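Local coordinates for ABC transporter binding protein AcbH (Actinoplanes, PDB 3OO8) that serves as the extracellular solute-binding receptor of an ABC transporter and binds beta-D-galactopyranose with an exclusive substrate preference, at residues D119-L124 against V339-G344; A330-D335 against P348-I353; A46-Q51 against L319-T324. The protein carries 2 engineered substitutions. All blocks are in the same frame, centred on the assembly; numbering follows the deposited sequence.

Overall arrangement
All three contacts lie around strand 134-147, which Leu-341, Leu-332 and Ile-322 all touch. Interactions 1 and 3 are buried and mainly apolar: interaction 1 sets one leucine from the loop after strand 339-340 against helix 119-124, and interaction 3 packs helix 39-56 on helix 312-322, with a water at its tyrosine hydroxyl. Interaction 2 is only partly buried; its Lys-333 and Thr-349 are exposed, and a water also joins its segments. It touches both others: Tyr-350 meets Gly-340 of interaction 1, and Ala-330 and Phe-331 pack on Leu-48 of interaction 3. Interactions 1 and 3 do not touch, their nearest atoms being about 5 Å apart. Only interaction 1 lies near the galactose site.

Interaction 1: residues D119-L124 against V339-G344; sequences DAAKSL and VGLANG. With SO4 (sulfate ion), chain D.
A single methyl group, CD2 of Leu-341, makes every close approach between the loop after strand 339-340 and helix 119-124. It meets Ala-121 CB at 3.8 Å and Leu-124 CD2 at 4.2 Å, and the two segments bury just 99 Å² between them. The two helix residues are three positions apart, so they present neighbouring side chains on one flank of the helix, and the leucine branch touches both. Leu-124 and Leu-341 approach tip to tip. The first torsion of Leu-124 (chi1 62°) sets CG between the backbone N and the carbonyl carbon, and from there CD2 extends to the opposing methyl. Leu-341 instead keeps CG beside its backbone N, with chi1 at -76°. Around this apolar patch, Leu-341 also touches Pro-136 and Asn-139 of strand 134-147, while Leu-124 rests on Leu-134 of the same strand, so both leucines pack on the same strand.

At the N-terminal end of the helix a sulfate, probably from the crystallisation liquor, accepts a hydrogen bond from Asp-119 N. The bond measures 2.9 Å to O3, with an N-H...O angle of 151°. An anion at this end would be favoured by the helix dipole, although the Asp-119 carboxylate lies close by. The side chain of Leu-124 is about 9 Å from that of Arg-373, a galactose-binding residue of this protein, though no sugar is bound here. The arrangement, a helix and a loop packed beside a long strand near the sugar pocket, belongs to the class 2 solute-binding-protein fold.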
# COMPACT_ATOMS: atom_id res chain seq x y z
N ASP A 119 10.70 11.78 5.48
CA ASP A 119 11.06 10.75 6.44
C ASP A 119 10.33 9.43 6.19
O ASP A 119 10.93 8.36 6.30
CB ASP A 119 10.89 11.25 7.88
CG ASP A 119 12.03 12.18 8.33
OD1 ASP A 119 13.02 12.40 7.60
OD2 ASP A 119 11.92 12.73 9.45
N ALA A 120 9.05 9.49 5.82
CA ALA A 120 8.35 8.24 5.55
C ALA A 120 9.02 7.46 4.41
O ALA A 120 9.08 6.22 4.46
CB ALA A 120 6.85 8.50 5.21
N ALA A 121 9.42 8.18 3.35
CA ALA A 121 10.05 7.56 2.18
C ALA A 121 11.38 6.93 2.51
O ALA A 121 11.72 5.84 2.01
CB ALA A 121 10.21 8.62 1.06
N LYS A 122 12.14 7.62 3.37
CA LYS A 122 13.41 7.09 3.83
C LYS A 122 13.20 5.82 4.66
O LYS A 122 13.82 4.78 4.39
CB LYS A 122 14.18 8.15 4.60
CG LYS A 122 14.61 9.30 3.70
CD LYS A 122 15.32 10.41 4.46
CE LYS A 122 15.69 11.50 3.47
NZ LYS A 122 16.43 12.63 4.09
N SER A 123 12.26 5.87 5.61
CA SER A 123 11.97 4.70 6.46
C SER A 123 11.63 3.44 5.67
O SER A 123 12.15 2.35 5.97
CB SER A 123 10.80 4.97 7.42
OG SER A 123 11.21 5.98 8.33
N LEU A 124 10.71 3.55 4.71
CA LEU A 124 10.31 2.38 3.95
C LEU A 124 11.37 1.83 3.01
O LEU A 124 11.23 0.72 2.50
CB LEU A 124 9.00 2.62 3.19
CG LEU A 124 8.99 3.74 2.12
CD1 LEU A 124 9.57 3.21 0.79
CD2 LEU A 124 7.58 4.33 1.91
N VAL A 339 1.15 7.61 -7.52
CA VAL A 339 1.79 8.92 -7.42
C VAL A 339 3.22 8.82 -6.90
O VAL A 339 3.55 7.99 -6.03
CB VAL A 339 0.97 9.93 -6.55
CG1 VAL A 339 -0.42 10.18 -7.19
CG2 VAL A 339 0.76 9.35 -5.13
N GLY A 340 4.06 9.66 -7.47
CA GLY A 340 5.47 9.75 -7.05
C GLY A 340 5.65 10.17 -5.59
O GLY A 340 4.84 10.92 -5.03
N LEU A 341 6.77 9.74 -5.00
CA LEU A 341 7.10 10.10 -3.61
C LEU A 341 7.99 11.33 -3.51
O LEU A 341 8.18 11.86 -2.41
CB LEU A 341 7.81 8.97 -2.85
CG LEU A 341 6.92 7.81 -2.39
CD1 LEU A 341 6.52 6.90 -3.55
CD2 LEU A 341 7.69 7.01 -1.31
N ALA A 342 8.49 11.81 -4.65
CA ALA A 342 9.40 12.96 -4.60
C ALA A 342 8.73 14.21 -4.02
O ALA A 342 7.59 14.54 -4.36
CB ALA A 342 9.95 13.23 -5.99
N ASN A 343 9.44 14.90 -3.13
CA ASN A 343 8.84 16.11 -2.52
C ASN A 343 8.45 17.16 -3.58
O ASN A 343 9.24 17.48 -4.46
CB ASN A 343 9.82 16.78 -1.56
CG ASN A 343 10.00 16.03 -0.27
OD1 ASN A 343 9.12 15.28 0.16
ND2 ASN A 343 11.16 16.22 0.36
N GLY A 344 7.22 17.67 -3.48
CA GLY A 344 6.77 18.74 -4.36
C GLY A 344 6.46 18.32 -5.78
O GLY A 344 6.25 19.16 -6.67
S SO4 D . 9.10 15.06 6.98
O1 SO4 D . 9.31 15.28 8.42
O2 SO4 D . 8.85 16.35 6.35
O3 SO4 D . 10.31 14.44 6.43
O4 SO4 D . 7.94 14.20 6.77

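Interaction 2: residues A330-D335 against P348-I353; sequences AFLKTD and PTYNDI
Thr-349 and Lys-333 bring segments 330-335 and 348-353 together where a type I beta turn, Leu-332 to Asp-335, follows on helix 325-332 beside the loop leading into helix 352-363. Thr-349 OG1 lies 3.7 Å from Lys-333 CA, and the CG2 methyl comes within 3.8 Å of Lys-333 O, so both branches meet the turn. With chi1 at 52°, the hydroxyl of Thr-349 is placed between its backbone N and carbonyl carbon, while CG2 stands beside the N. In the second direct contact Leu-332 CD1 approaches the edge of the Tyr-350 ring near its plane, packing 4.3 Å from CE1 and coming closest to OH, at 3.8 Å; the two side chains cross obliquely.

One step out, water 1 joins the segments. It is hydrogen-bonded to Leu-332 O at 2.9 Å and to Thr-349 OG1 at 2.7 Å, and it also sits at the edge of the Tyr-350 ring, in its plane. Leu-332 O accepts Asp-335 N as well, the bond that closes the turn. Further out, Gly-340 N donates a hydrogen bond to Tyr-350 OH, which fixes the ring end next to Leu-332. Asn-351, the N-cap of helix 352-363, accepts Gln-354 N and donates through ND2 to His-336 O, linking the cap to the residue after the turn. Lys-333 bends back on its own helix end: its NZ reaches Ala-330 O at 2.9 Å, tilted 33° from the carbonyl plane.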
# COMPACT_ATOMS: atom_id res chain seq x y z
N ALA A 330 7.96 10.85 -15.57
CA ALA A 330 8.05 10.14 -16.86
C ALA A 330 7.35 8.78 -16.79
O ALA A 330 6.47 8.48 -17.59
CB ALA A 330 9.49 9.98 -17.26
N PHE A 331 7.69 7.97 -15.79
CA PHE A 331 7.06 6.65 -15.66
C PHE A 331 5.55 6.73 -15.49
O PHE A 331 4.77 5.88 -15.96
CB PHE A 331 7.66 5.90 -14.46
CG PHE A 331 7.09 4.54 -14.29
CD1 PHE A 331 7.57 3.49 -15.06
CD2 PHE A 331 6.05 4.29 -13.38
CE1 PHE A 331 7.03 2.21 -14.92
CE2 PHE A 331 5.53 3.03 -13.25
CZ PHE A 331 6.01 1.99 -14.02
N LEU A 332 5.11 7.76 -14.76
CA LEU A 332 3.69 7.86 -14.41
C LEU A 332 2.78 8.54 -15.45
O LEU A 332 1.58 8.62 -15.24
CB LEU A 332 3.53 8.55 -13.04
CG LEU A 332 4.15 7.74 -11.88
CD1 LEU A 332 4.13 8.64 -10.64
CD2 LEU A 332 3.32 6.48 -11.62
N LYS A 333 3.34 8.97 -16.57
CA LYS A 333 2.51 9.67 -17.59
C LYS A 333 1.21 8.94 -17.92
O LYS A 333 0.14 9.57 -18.02
CB LYS A 333 3.32 9.88 -18.88
CG LYS A 333 4.41 10.92 -18.77
CD LYS A 333 5.00 11.21 -20.17
CE LYS A 333 5.62 9.94 -20.79
NZ LYS A 333 6.96 9.51 -20.25
N THR A 334 1.29 7.62 -18.09
CA THR A 334 0.12 6.83 -18.46
C THR A 334 -0.50 6.06 -17.29
O THR A 334 -1.37 5.24 -17.51
CB THR A 334 0.47 5.80 -19.56
OG1 THR A 334 1.48 4.88 -19.09
CG2 THR A 334 0.95 6.47 -20.83
N ASP A 335 -0.06 6.35 -16.06
CA ASP A 335 -0.58 5.68 -14.87
C ASP A 335 -1.55 6.66 -14.21
O ASP A 335 -1.16 7.75 -13.83
CB ASP A 335 0.59 5.40 -13.92
CG ASP A 335 0.19 4.57 -12.67
OD1 ASP A 335 -0.89 4.80 -12.09
OD2 ASP A 335 1.01 3.72 -12.24
N PRO A 348 2.34 16.85 -14.55
CA PRO A 348 1.36 17.52 -15.41
C PRO A 348 0.24 16.61 -15.85
O PRO A 348 -0.80 17.06 -16.31
CB PRO A 348 2.17 17.97 -16.63
CG PRO A 348 3.52 17.32 -16.50
CD PRO A 348 3.72 16.95 -15.06
N THR A 349 0.46 15.31 -15.72
CA THR A 349 -0.56 14.35 -16.11
C THR A 349 -1.50 13.92 -14.97
O THR A 349 -2.47 13.22 -15.21
CB THR A 349 0.09 13.06 -16.68
OG1 THR A 349 1.07 12.59 -15.75
CG2 THR A 349 0.78 13.32 -18.02
N TYR A 350 -1.21 14.32 -13.73
CA TYR A 350 -2.06 13.86 -12.63
C TYR A 350 -3.51 14.36 -12.72
O TYR A 350 -3.76 15.52 -13.08
CB TYR A 350 -1.53 14.33 -11.28
CG TYR A 350 -0.27 13.68 -10.75
CD1 TYR A 350 0.23 12.49 -11.28
CD2 TYR A 350 0.33 14.21 -9.63
CE1 TYR A 350 1.39 11.90 -10.75
CE2 TYR A 350 1.47 13.62 -9.07
CZ TYR A 350 1.98 12.46 -9.63
OH TYR A 350 3.11 11.93 -9.09
N ASN A 351 -4.46 13.49 -12.39
CA ASN A 351 -5.84 13.87 -12.15
C ASN A 351 -6.07 14.36 -10.70
O ASN A 351 -5.14 14.40 -9.87
CB ASN A 351 -6.79 12.73 -12.52
CG ASN A 351 -6.51 11.48 -11.71
OD1 ASN A 351 -6.25 11.57 -10.52
ND2 ASN A 351 -6.56 10.31 -12.36
N ASP A 352 -7.30 14.75 -10.37
CA ASP A 352 -7.57 15.35 -9.08
C ASP A 352 -7.33 14.36 -7.93
O ASP A 352 -6.86 14.77 -6.86
CB ASP A 352 -8.99 15.91 -9.05
CG ASP A 352 -9.12 17.21 -9.82
OD1 ASP A 352 -8.07 17.86 -10.05
OD2 ASP A 352 -10.26 17.58 -10.16
N ILE A 353 -7.69 13.10 -8.17
CA ILE A 353 -7.52 12.02 -7.19
C ILE A 353 -6.03 11.87 -6.89
O ILE A 353 -5.67 11.77 -5.72
CB ILE A 353 -8.07 10.66 -7.71
CG1 ILE A 353 -9.59 10.72 -7.83
CG2 ILE A 353 -7.71 9.52 -6.73
CD1 ILE A 353 -10.28 10.90 -6.49
O HOH W 1 -0.20 10.68 -14.26

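Interaction 3: residues A46-Q51 against L319-T324; sequences ASLMQQ and LQYIGT
Tyr-321 loses more surface than any other residue in this contact between helix 39-56 and helix 312-322, 78 of the 207 Å² buried on both sides. Among the apolar contacts, Leu-48 CD1 lies near the plane of the tyrosine ring, at its edge, 4.0 Å from CE2. The two side chains run alongside each other with opposite senses. With its CG opposite the backbone N across the CA-CB bond (chi1 172°), the tyrosine sends its ring across to helix 39-56, where it also touches Ala-52, Ser-55 and Thr-56. The second apolar pair is Met-49 with Ile-322, whose tips CE and CD1 are 4.0 Å apart. Met-49 starts out away from the other helix, but bends at chi2 (-64°) and again at chi3 bring the terminal methyl back to the isoleucine. Ile-322 in turn packs on Val-135 and Leu-137 of strand 134-147. Tyr-321 OH makes a close van der Waals approach to Gln-51 CB at 3.3 Å.

The polar interactions begin with the Gln-51 amide, whose plane is turned 58° from that of the tyrosine ring. Water 2, in the ring plane at its edge, is 2.7 Å from Tyr-321 OH and donates a weak bond to Gln-51 OE1 at 3.3 Å.

Within 319-324, Thr-324 OG1 donates to Tyr-321 O at 2.7 Å in the carbonyl plane, and Thr-324 also N-caps helix 325-332, its OG1 bonded to Ala-327 N. The helix pair is thus held chiefly by van der Waals packing, with the tyrosine hydroxyl linked to Gln-51 by a water, weakly on the glutamine side.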
# COMPACT_ATOMS: atom_id res chain seq x y z
N ALA A 46 10.04 0.65 -20.18
CA ALA A 46 10.99 0.64 -21.31
C ALA A 46 11.39 2.07 -21.68
O ALA A 46 12.58 2.37 -21.87
CB ALA A 46 10.40 -0.07 -22.51
N SER A 47 10.41 2.94 -21.75
CA SER A 47 10.66 4.35 -22.04
C SER A 47 11.51 4.98 -20.97
O SER A 47 12.42 5.74 -21.26
CB SER A 47 9.33 5.11 -22.13
OG SER A 47 9.56 6.45 -22.48
N LEU A 48 11.21 4.67 -19.70
CA LEU A 48 11.98 5.24 -18.59
C LEU A 48 13.44 4.86 -18.69
O LEU A 48 14.29 5.66 -18.40
CB LEU A 48 11.45 4.77 -17.24
CG LEU A 48 12.13 5.33 -15.99
CD1 LEU A 48 11.88 6.83 -15.90
CD2 LEU A 48 11.70 4.60 -14.68
N MET A 49 13.72 3.62 -19.08
CA MET A 49 15.12 3.21 -19.12
C MET A 49 15.86 3.92 -20.27
O MET A 49 17.05 4.22 -20.15
CB MET A 49 15.25 1.69 -19.15
CG MET A 49 14.91 1.04 -17.79
SD MET A 49 16.03 1.51 -16.49
CE MET A 49 15.04 2.75 -15.62
N GLN A 50 15.14 4.18 -21.38
CA GLN A 50 15.75 5.00 -22.46
C GLN A 50 16.13 6.37 -21.90
O GLN A 50 17.22 6.86 -22.18
CB GLN A 50 14.79 5.17 -23.63
CG GLN A 50 14.38 3.85 -24.26
CD GLN A 50 13.57 4.03 -25.51
OE1 GLN A 50 12.77 4.95 -25.62
NE2 GLN A 50 13.76 3.13 -26.46
N GLN A 51 15.25 6.98 -21.10
CA GLN A 51 15.54 8.29 -20.51
C GLN A 51 16.71 8.19 -19.51
O GLN A 51 17.58 9.08 -19.46
CB GLN A 51 14.28 8.92 -19.90
CG GLN A 51 13.15 9.18 -20.91
CD GLN A 51 12.14 10.21 -20.36
OE1 GLN A 51 12.54 11.18 -19.72
NE2 GLN A 51 10.88 10.03 -20.66
N LEU A 319 20.13 3.95 -10.44
CA LEU A 319 19.28 4.20 -9.27
C LEU A 319 19.20 5.69 -8.91
O LEU A 319 18.15 6.17 -8.50
CB LEU A 319 19.76 3.39 -8.06
CG LEU A 319 19.51 1.88 -8.06
CD1 LEU A 319 20.18 1.21 -6.84
CD2 LEU A 319 18.01 1.50 -8.12
N GLN A 320 20.33 6.40 -8.97
CA GLN A 320 20.31 7.84 -8.72
C GLN A 320 19.32 8.55 -9.63
O GLN A 320 18.60 9.43 -9.19
CB GLN A 320 21.71 8.44 -8.86
CG GLN A 320 22.56 7.97 -7.73
CD GLN A 320 24.02 8.38 -7.85
OE1 GLN A 320 24.40 9.15 -8.73
NE2 GLN A 320 24.85 7.86 -6.95
N TYR A 321 19.29 8.16 -10.90
CA TYR A 321 18.34 8.73 -11.85
C TYR A 321 16.91 8.37 -11.48
O TYR A 321 15.99 9.22 -11.55
CB TYR A 321 18.69 8.29 -13.29
CG TYR A 321 17.60 8.71 -14.26
CD1 TYR A 321 17.61 9.99 -14.83
CD2 TYR A 321 16.55 7.88 -14.53
CE1 TYR A 321 16.58 10.39 -15.64
CE2 TYR A 321 15.55 8.26 -15.36
CZ TYR A 321 15.56 9.51 -15.89
OH TYR A 321 14.50 9.84 -16.72
N ILE A 322 16.71 7.12 -11.09
CA ILE A 322 15.36 6.69 -10.75
C ILE A 322 14.83 7.48 -9.54
O ILE A 322 13.61 7.73 -9.43
CB ILE A 322 15.35 5.15 -10.48
CG1 ILE A 322 15.51 4.40 -11.81
CG2 ILE A 322 14.09 4.71 -9.70
CD1 ILE A 322 15.59 2.85 -11.69
N GLY A 323 15.72 7.83 -8.63
CA GLY A 323 15.33 8.59 -7.42
C GLY A 323 15.20 10.07 -7.68
O GLY A 323 15.70 10.88 -6.87
N THR A 324 14.51 10.44 -8.76
CA THR A 324 14.27 11.87 -9.06
C THR A 324 12.82 12.11 -9.42
O THR A 324 12.14 11.18 -9.86
CB THR A 324 15.17 12.36 -10.26
OG1 THR A 324 14.82 11.66 -11.44
CG2 THR A 324 16.66 12.16 -9.97
O HOH W 2 14.72 12.41 -17.57